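PDB 6GSZ: alpha-L-rhamnosidase, which probably hydrolyses terminal non-reducing alpha-L-rhamnose residues from alpha-L-rhamnosides. Local coordinates for residues 27-32 and 836-841; 175-180 and 495-500. All blocks are in the same frame, centred on the assembly; numbering follows the deposited sequence. Where two conformers were deposited one is given.

In the fold
Both contacts illustrate how a large multidomain glycosidase is tied together by residues far apart in sequence. Interaction 1 joins the N-terminal immunoglobulin-like domain to the C-terminal beta domain, bringing together segments at opposite ends of the chain, and one of them carries a calcium ligand. Interaction 2 lies wholly within the sequence between those segments; there a loop of the 142-313 region meets helix 488-503 of the six-hairpin glycosidase domain, which also holds the residues around the bound glucose, among them Asp-460, Glu-466 and Trp-470. The two contacts do not touch. The centres of interactions 1 and 2 are 36 Å apart and the nearest atoms of interactions 1 and 2 about 18 Å. Interaction 2 is closer to the centre of the chain.

Interaction 1 (27-32 and 836-841); sequences WRFDGN and VPPNTR. With CA (calcium ion), chain T.
Phe-29 and Pro-838 form the apolar heart of a junction between two beta domains, in which strand 25-30 of the N-terminal immunoglobulin-like domain receives the corner of a type II beta turn, Pro-837 to Thr-840, from the C-terminal domain. The two side chains run antiparallel alongside one another: the pyrrolidine ring lies beside the root of the phenylalanine, with Pro-838 CG 3.7 Å from Phe-29 CB, while Pro-838 CB lies near Phe-29 CG. Phe-29 CG is turned anti to its own carbonyl carbon (chi1 -62°), which carries the ring along the turn so that CE2 approaches the next residue obliquely. There Phe-29 CE2 comes within 3.9 Å of Asn-839 CB, and the aromatic and amide planes stand 81° apart, nearly perpendicular.

The amide of Asn-839 is fixed by the N-terminal domain: its OD1 accepts from the backbone N of Gln-38, and its ND2 donates to Ser-60 O and Ser-62 OG. The turn is thus gripped by polar bonds at the same residue that packs on the phenylalanine, whose ring also makes an edge-to-face contact with Trp-36.

On the strand, Asp-30 points away from the turn and binds a calcium ion through OD1 at 2.3 Å, waters supplying further ligands. Inside the turn, Pro-837 O takes two donors from one residue, Thr-840 N at 3.2 Å and Thr-840 OG1 at 2.7 Å, the hydroxyl oxygen lying 20° from the carbonyl plane.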
loop_
_atom_site.group_PDB
_atom_site.type_symbol
_atom_site.label_atom_id
_atom_site.label_comp_id
_atom_site.label_asym_id
_atom_site.label_seq_id
_atom_site.Cartn_x
_atom_site.Cartn_y
_atom_site.Cartn_z
ATOM N N TRP A 27 -15.208 5.077 15.809
ATOM C CA TRP A 27 -16.411 5.223 15.025
ATOM C C TRP A 27 -16.310 6.476 14.184
ATOM O O TRP A 27 -15.946 7.539 14.692
ATOM C CB TRP A 27 -17.663 5.215 15.913
ATOM C CG TRP A 27 -17.576 6.076 17.143
ATOM C CD1 TRP A 27 -18.091 7.331 17.348
ATOM C CD2 TRP A 27 -17.054 5.650 18.401
ATOM N NE1 TRP A 27 -17.847 7.704 18.635
ATOM C CE2 TRP A 27 -17.233 6.711 19.315
ATOM C CE3 TRP A 27 -16.443 4.460 18.840
ATOM C CZ2 TRP A 27 -16.814 6.614 20.627
ATOM C CZ3 TRP A 27 -16.029 4.360 20.145
ATOM C CH2 TRP A 27 -16.214 5.437 21.036
ATOM N N ARG A 28 -16.750 6.380 12.950
ATOM C CA ARG A 28 -16.847 7.511 12.059
ATOM C C ARG A 28 -18.295 8.023 12.028
ATOM O O ARG A 28 -19.230 7.254 12.144
ATOM C CB ARG A 28 -16.328 6.992 10.722
ATOM C CG ARG A 28 -16.027 8.057 9.692
ATOM C CD ARG A 28 -15.338 7.337 8.550
ATOM N NE ARG A 28 -13.887 7.350 8.696
ATOM C CZ ARG A 28 -13.045 6.567 8.050
ATOM N NH1 ARG A 28 -11.801 6.984 7.874
ATOM N NH2 ARG A 28 -13.436 5.384 7.605
ATOM N N PHE A 29 -18.453 9.334 11.852
ATOM C CA PHE A 29 -19.736 9.984 11.828
ATOM C C PHE A 29 -20.156 10.327 10.405
ATOM O O PHE A 29 -19.307 10.568 9.509
ATOM C CB PHE A 29 -19.657 11.280 12.628
ATOM C CG PHE A 29 -19.324 11.113 14.085
ATOM C CD1 PHE A 29 -20.280 10.688 15.002
ATOM C CD2 PHE A 29 -18.036 11.350 14.538
ATOM C CE1 PHE A 29 -19.975 10.585 16.347
ATOM C CE2 PHE A 29 -17.722 11.181 15.873
ATOM C CZ PHE A 29 -18.695 10.830 16.782
ATOM N N ASP A 30 -21.474 10.402 10.216
ATOM C CA ASP A 30 -22.086 10.926 8.983
ATOM C C ASP A 30 -23.140 11.951 9.418
ATOM O O ASP A 30 -23.833 11.762 10.372
ATOM C CB ASP A 30 -22.652 9.784 8.131
ATOM C CG ASP A 30 -23.162 10.135 6.747
ATOM O OD1 ASP A 30 -23.005 11.299 6.278
ATOM O OD2 ASP A 30 -23.708 9.219 6.134
ATOM N N GLY A 31 -23.281 13.028 8.667
ATOM C CA GLY A 31 -24.293 14.002 8.985
ATOM C C GLY A 31 -23.781 15.412 8.801
ATOM O O GLY A 31 -22.631 15.645 8.795
ATOM N N ASN A 32 -24.701 16.358 8.676
ATOM C CA ASN A 32 -24.361 17.736 8.337
ATOM C C ASN A 32 -24.534 18.665 9.554
ATOM O O ASN A 32 -24.503 19.885 9.403
ATOM C CB ASN A 32 -25.166 18.221 7.117
ATOM C CG ASN A 32 -26.651 18.297 7.397
ATOM O OD1 ASN A 32 -27.096 17.799 8.424
ATOM N ND2 ASN A 32 -27.432 18.895 6.497
ATOM N N VAL A 836 -16.771 20.008 7.010
ATOM C CA VAL A 836 -15.965 19.705 8.202
ATOM C C VAL A 836 -16.729 18.653 8.984
ATOM O O VAL A 836 -17.889 18.858 9.319
ATOM C CB VAL A 836 -15.684 20.975 9.025
ATOM C CG1 VAL A 836 -14.954 20.710 10.342
ATOM C CG2 VAL A 836 -14.922 21.976 8.170
ATOM N N PRO A 837 -16.136 17.471 9.262
ATOM C CA PRO A 837 -16.913 16.417 9.887
ATOM C C PRO A 837 -17.206 16.622 11.363
ATOM O O PRO A 837 -16.484 17.353 12.083
ATOM C CB PRO A 837 -16.065 15.148 9.636
ATOM C CG PRO A 837 -14.648 15.675 9.480
ATOM C CD PRO A 837 -14.768 17.070 8.912
ATOM N N PRO A 838 -18.270 15.936 11.849
ATOM C CA PRO A 838 -18.595 15.939 13.265
ATOM C C PRO A 838 -17.342 15.634 14.096
ATOM O O PRO A 838 -16.550 14.755 13.765
ATOM C CB PRO A 838 -19.695 14.873 13.398
ATOM C CG PRO A 838 -20.326 14.831 12.028
ATOM C CD PRO A 838 -19.184 15.070 11.074
ATOM N N ASN A 839 -17.236 16.289 15.247
ATOM C CA ASN A 839 -16.198 16.069 16.259
ATOM C C ASN A 839 -14.839 16.656 15.860
ATOM O O ASN A 839 -13.837 16.367 16.542
ATOM C CB ASN A 839 -16.075 14.586 16.640
ATOM C CG ASN A 839 -15.783 14.412 18.118
ATOM O OD1 ASN A 839 -16.082 15.319 18.926
ATOM N ND2 ASN A 839 -15.229 13.274 18.516
ATOM N N THR A 840 -14.794 17.439 14.768
ATOM C CA THR A 840 -13.557 18.110 14.350
ATOM C C THR A 840 -13.790 19.627 14.281
ATOM O O THR A 840 -14.937 20.090 14.269
ATOM C CB THR A 840 -13.044 17.580 13.005
ATOM O OG1 THR A 840 -13.857 18.053 11.914
ATOM C CG2 THR A 840 -12.958 16.066 12.994
ATOM N N ARG A 841 -12.674 20.337 14.107
ATOM C CA ARG A 841 -12.692 21.772 13.850
ATOM C C ARG A 841 -11.665 22.063 12.763
ATOM O O ARG A 841 -10.735 21.249 12.538
ATOM C CB ARG A 841 -12.426 22.638 15.081
ATOM C CG ARG A 841 -13.457 22.486 16.187
ATOM C CD ARG A 841 -13.309 23.477 17.300
ATOM N NE ARG A 841 -13.440 24.873 16.864
ATOM C CZ ARG A 841 -14.609 25.495 16.635
ATOM N NH1 ARG A 841 -15.768 24.878 16.826
ATOM N NH2 ARG A 841 -14.622 26.768 16.277
HETATM CA CA CA T . -22.382 12.638 4.469
HETATM O O HOH W 1 -22.870 14.394 5.819
HETATM O O HOH W 2 -20.612 11.978 4.955
HETATM O O HOH W 3 -20.533 13.919 3.191
#

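Interaction 2 (175-180 and 495-500); sequences WQSYQY and LKDARS. With NAG (2-acetamido-2-deoxy-beta-D-glucopyranose), chain B.
Gln-176, Ser-177 and Tyr-180 meet Asp-497 and Ser-500, which lie about one turn apart on helix 488-503. At the start of the loop, Trp-175 O is linked to Asp-497 OD2 through a water that donates to both. Gln-176 follows with its backbone, CA lying 3.4 Å from Asp-497 OD2, while its amide end turns off to Glu-183 and Pro-173. Ser-177, at the centre of an inverse gamma turn, gives the direct bond: its N reaches Asp-497 OD2 at 2.9 Å and 163°, arriving from well above the carboxylate plane. Asp-497 OD1 forms a salt bridge with Arg-181, which helps hold the carboxylate, and Ser-177 OG bonds to Glu-501. Gln-179 instead donates from NE2 to O7 of a glycan N-acetylglucosamine, 2.9 Å away. With CG anti to the carbonyl carbon (chi1 -59°), the Tyr-180 ring is swung over Ser-500, whose CB makes a CH-pi contact 4.0 Å from the Tyr-180 ring centroid; Gln-179 CG flanks the opposite face toward its rim. Here a beta-domain loop, bordered by a glycan, docks on a helix of the (alpha/alpha)6 barrel that the six-hairpin glycosidase family shares.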
loop_
_atom_site.group_PDB
_atom_site.type_symbol
_atom_site.label_atom_id
_atom_site.label_comp_id
_atom_site.label_asym_id
_atom_site.label_seq_id
_atom_site.Cartn_x
_atom_site.Cartn_y
_atom_site.Cartn_z
ATOM N N TRP A 175 3.286 -11.303 1.413
ATOM C CA TRP A 175 4.714 -11.309 1.611
ATOM C C TRP A 175 5.103 -10.625 2.927
ATOM O O TRP A 175 5.074 -9.383 3.011
ATOM C CB TRP A 175 5.460 -10.681 0.434
ATOM C CG TRP A 175 6.935 -10.919 0.477
ATOM C CD1 TRP A 175 7.627 -11.720 1.339
ATOM C CD2 TRP A 175 7.913 -10.345 -0.404
ATOM N NE1 TRP A 175 8.965 -11.716 1.034
ATOM C CE2 TRP A 175 9.170 -10.874 -0.025
ATOM C CE3 TRP A 175 7.842 -9.458 -1.479
ATOM C CZ2 TRP A 175 10.338 -10.561 -0.706
ATOM C CZ3 TRP A 175 9.001 -9.118 -2.136
ATOM C CH2 TRP A 175 10.229 -9.691 -1.769
ATOM N N GLN A 176 5.414 -11.417 3.956
ATOM C CA GLN A 176 5.979 -10.939 5.224
ATOM C C GLN A 176 7.477 -11.284 5.229
ATOM O O GLN A 176 7.922 -12.159 4.469
ATOM C CB GLN A 176 5.256 -11.546 6.435
ATOM C CG GLN A 176 3.767 -11.175 6.479
ATOM C CD GLN A 176 2.874 -12.117 5.693
ATOM O OE1 GLN A 176 2.956 -13.355 5.864
ATOM N NE2 GLN A 176 1.976 -11.607 4.847
ATOM N N SER A 177 8.200 -10.736 6.197
ATOM C CA SER A 177 9.540 -11.160 6.542
ATOM C C SER A 177 9.330 -12.454 7.337
ATOM O O SER A 177 9.401 -12.478 8.556
ATOM C CB SER A 177 10.282 -10.106 7.331
ATOM O OG SER A 177 10.510 -8.949 6.529
ATOM N N TYR A 178 9.154 -13.562 6.579
ATOM C CA TYR A 178 8.551 -14.786 7.136
ATOM C C TYR A 178 9.379 -15.394 8.267
ATOM O O TYR A 178 8.790 -16.067 9.129
ATOM C CB TYR A 178 8.414 -15.865 6.068
ATOM C CG TYR A 178 7.566 -15.497 4.890
ATOM C CD1 TYR A 178 6.199 -15.287 5.004
ATOM C CD2 TYR A 178 8.116 -15.397 3.621
ATOM C CE1 TYR A 178 5.406 -15.058 3.891
ATOM C CE2 TYR A 178 7.351 -15.154 2.499
ATOM C CZ TYR A 178 5.984 -14.965 2.621
ATOM O OH TYR A 178 5.236 -14.750 1.484
ATOM N N GLN A 179 10.702 -15.202 8.267
ATOM C CA GLN A 179 11.503 -15.808 9.355
ATOM C C GLN A 179 11.224 -15.154 10.715
ATOM O O GLN A 179 11.637 -15.707 11.748
ATOM C CB GLN A 179 13.002 -15.815 9.056
ATOM C CG GLN A 179 13.747 -14.490 9.140
ATOM C CD GLN A 179 13.708 -13.635 7.906
ATOM O OE1 GLN A 179 12.651 -13.442 7.243
ATOM N NE2 GLN A 179 14.891 -13.107 7.593
ATOM N N TYR A 180 10.635 -13.947 10.702
ATOM C CA TYR A 180 10.256 -13.209 11.907
ATOM C C TYR A 180 8.745 -13.233 12.143
ATOM O O TYR A 180 8.306 -13.384 13.284
ATOM C CB TYR A 180 10.735 -11.765 11.813
ATOM C CG TYR A 180 12.215 -11.628 11.639
ATOM C CD1 TYR A 180 13.068 -12.037 12.648
ATOM C CD2 TYR A 180 12.766 -11.095 10.484
ATOM C CE1 TYR A 180 14.432 -11.912 12.515
ATOM C CE2 TYR A 180 14.142 -11.021 10.325
ATOM C CZ TYR A 180 14.968 -11.388 11.360
ATOM O OH TYR A 180 16.325 -11.340 11.262
ATOM N N LEU A 495 5.941 -2.003 8.722
ATOM C CA LEU A 495 6.893 -1.414 9.629
ATOM C C LEU A 495 7.335 -2.359 10.757
ATOM O O LEU A 495 8.470 -2.216 11.245
ATOM C CB LEU A 495 6.366 -0.086 10.178
ATOM C CG LEU A 495 6.385 1.071 9.159
ATOM C CD1 LEU A 495 5.492 2.201 9.622
ATOM C CD2 LEU A 495 7.810 1.557 8.938
ATOM N N LYS A 496 6.476 -3.335 11.127
ATOM C CA LYS A 496 6.940 -4.387 12.035
ATOM C C LYS A 496 8.110 -5.179 11.416
ATOM O O LYS A 496 9.110 -5.470 12.066
ATOM C CB LYS A 496 5.782 -5.350 12.363
ATOM C CG LYS A 496 4.744 -4.723 13.274
ATOM C CD LYS A 496 3.580 -5.665 13.530
ATOM C CE LYS A 496 2.617 -5.072 14.523
ATOM N NZ LYS A 496 1.422 -5.937 14.677
ATOM N N ASP A 497 7.949 -5.493 10.136
ATOM C CA ASP A 497 8.998 -6.242 9.409
ATOM C C ASP A 497 10.240 -5.377 9.260
ATOM O O ASP A 497 11.379 -5.852 9.428
ATOM C CB ASP A 497 8.482 -6.781 8.081
ATOM C CG ASP A 497 7.482 -7.919 8.257
ATOM O OD1 ASP A 497 7.324 -8.416 9.414
ATOM O OD2 ASP A 497 6.876 -8.302 7.207
ATOM N N ALA A 498 10.037 -4.065 8.997
ATOM C CA ALA A 498 11.188 -3.184 8.842
ATOM C C ALA A 498 12.032 -3.248 10.136
ATOM O O ALA A 498 13.264 -3.305 10.099
ATOM C CB ALA A 498 10.739 -1.772 8.537
ATOM N N ARG A 499 11.355 -3.172 11.303
ATOM C CA ARG A 499 12.006 -3.195 12.591
ATOM C C ARG A 499 12.759 -4.531 12.780
ATOM O O ARG A 499 13.910 -4.533 13.212
ATOM C CB ARG A 499 10.981 -2.933 13.702
ATOM C CG ARG A 499 11.534 -3.026 15.109
ATOM C CD ARG A 499 12.723 -2.103 15.313
ATOM N NE ARG A 499 13.022 -1.959 16.720
ATOM C CZ ARG A 499 14.169 -1.462 17.219
ATOM N NH1 ARG A 499 15.124 -1.069 16.374
ATOM N NH2 ARG A 499 14.294 -1.351 18.540
ATOM N N SER A 500 12.085 -5.662 12.531
ATOM C CA SER A 500 12.731 -6.962 12.683
ATOM C C SER A 500 13.994 -7.074 11.808
ATOM O O SER A 500 15.062 -7.559 12.305
ATOM C CB SER A 500 11.762 -8.079 12.315
ATOM O OG SER A 500 10.661 -8.156 13.217
HETATM C C1 NAG B . 20.645 -12.382 10.358
HETATM C C2 NAG B . 19.864 -13.560 9.756
HETATM C C3 NAG B . 20.802 -14.672 9.353
HETATM C C4 NAG B . 21.882 -14.182 8.419
HETATM C C5 NAG B . 22.588 -12.998 9.081
HETATM C C6 NAG B . 23.580 -12.368 8.114
HETATM C C7 NAG B . 17.559 -14.188 10.349
HETATM C C8 NAG B . 16.681 -14.713 11.458
HETATM N N2 NAG B . 18.876 -14.070 10.664
HETATM O O3 NAG B . 20.047 -15.693 8.715
HETATM O O4 NAG B . 22.782 -15.270 8.238
HETATM O O5 NAG B . 21.600 -11.994 9.375
HETATM O O6 NAG B . 22.935 -12.093 6.827
HETATM O O7 NAG B . 17.113 -13.862 9.239
HETATM O O HOH W 4 5.981 -7.174 4.896
#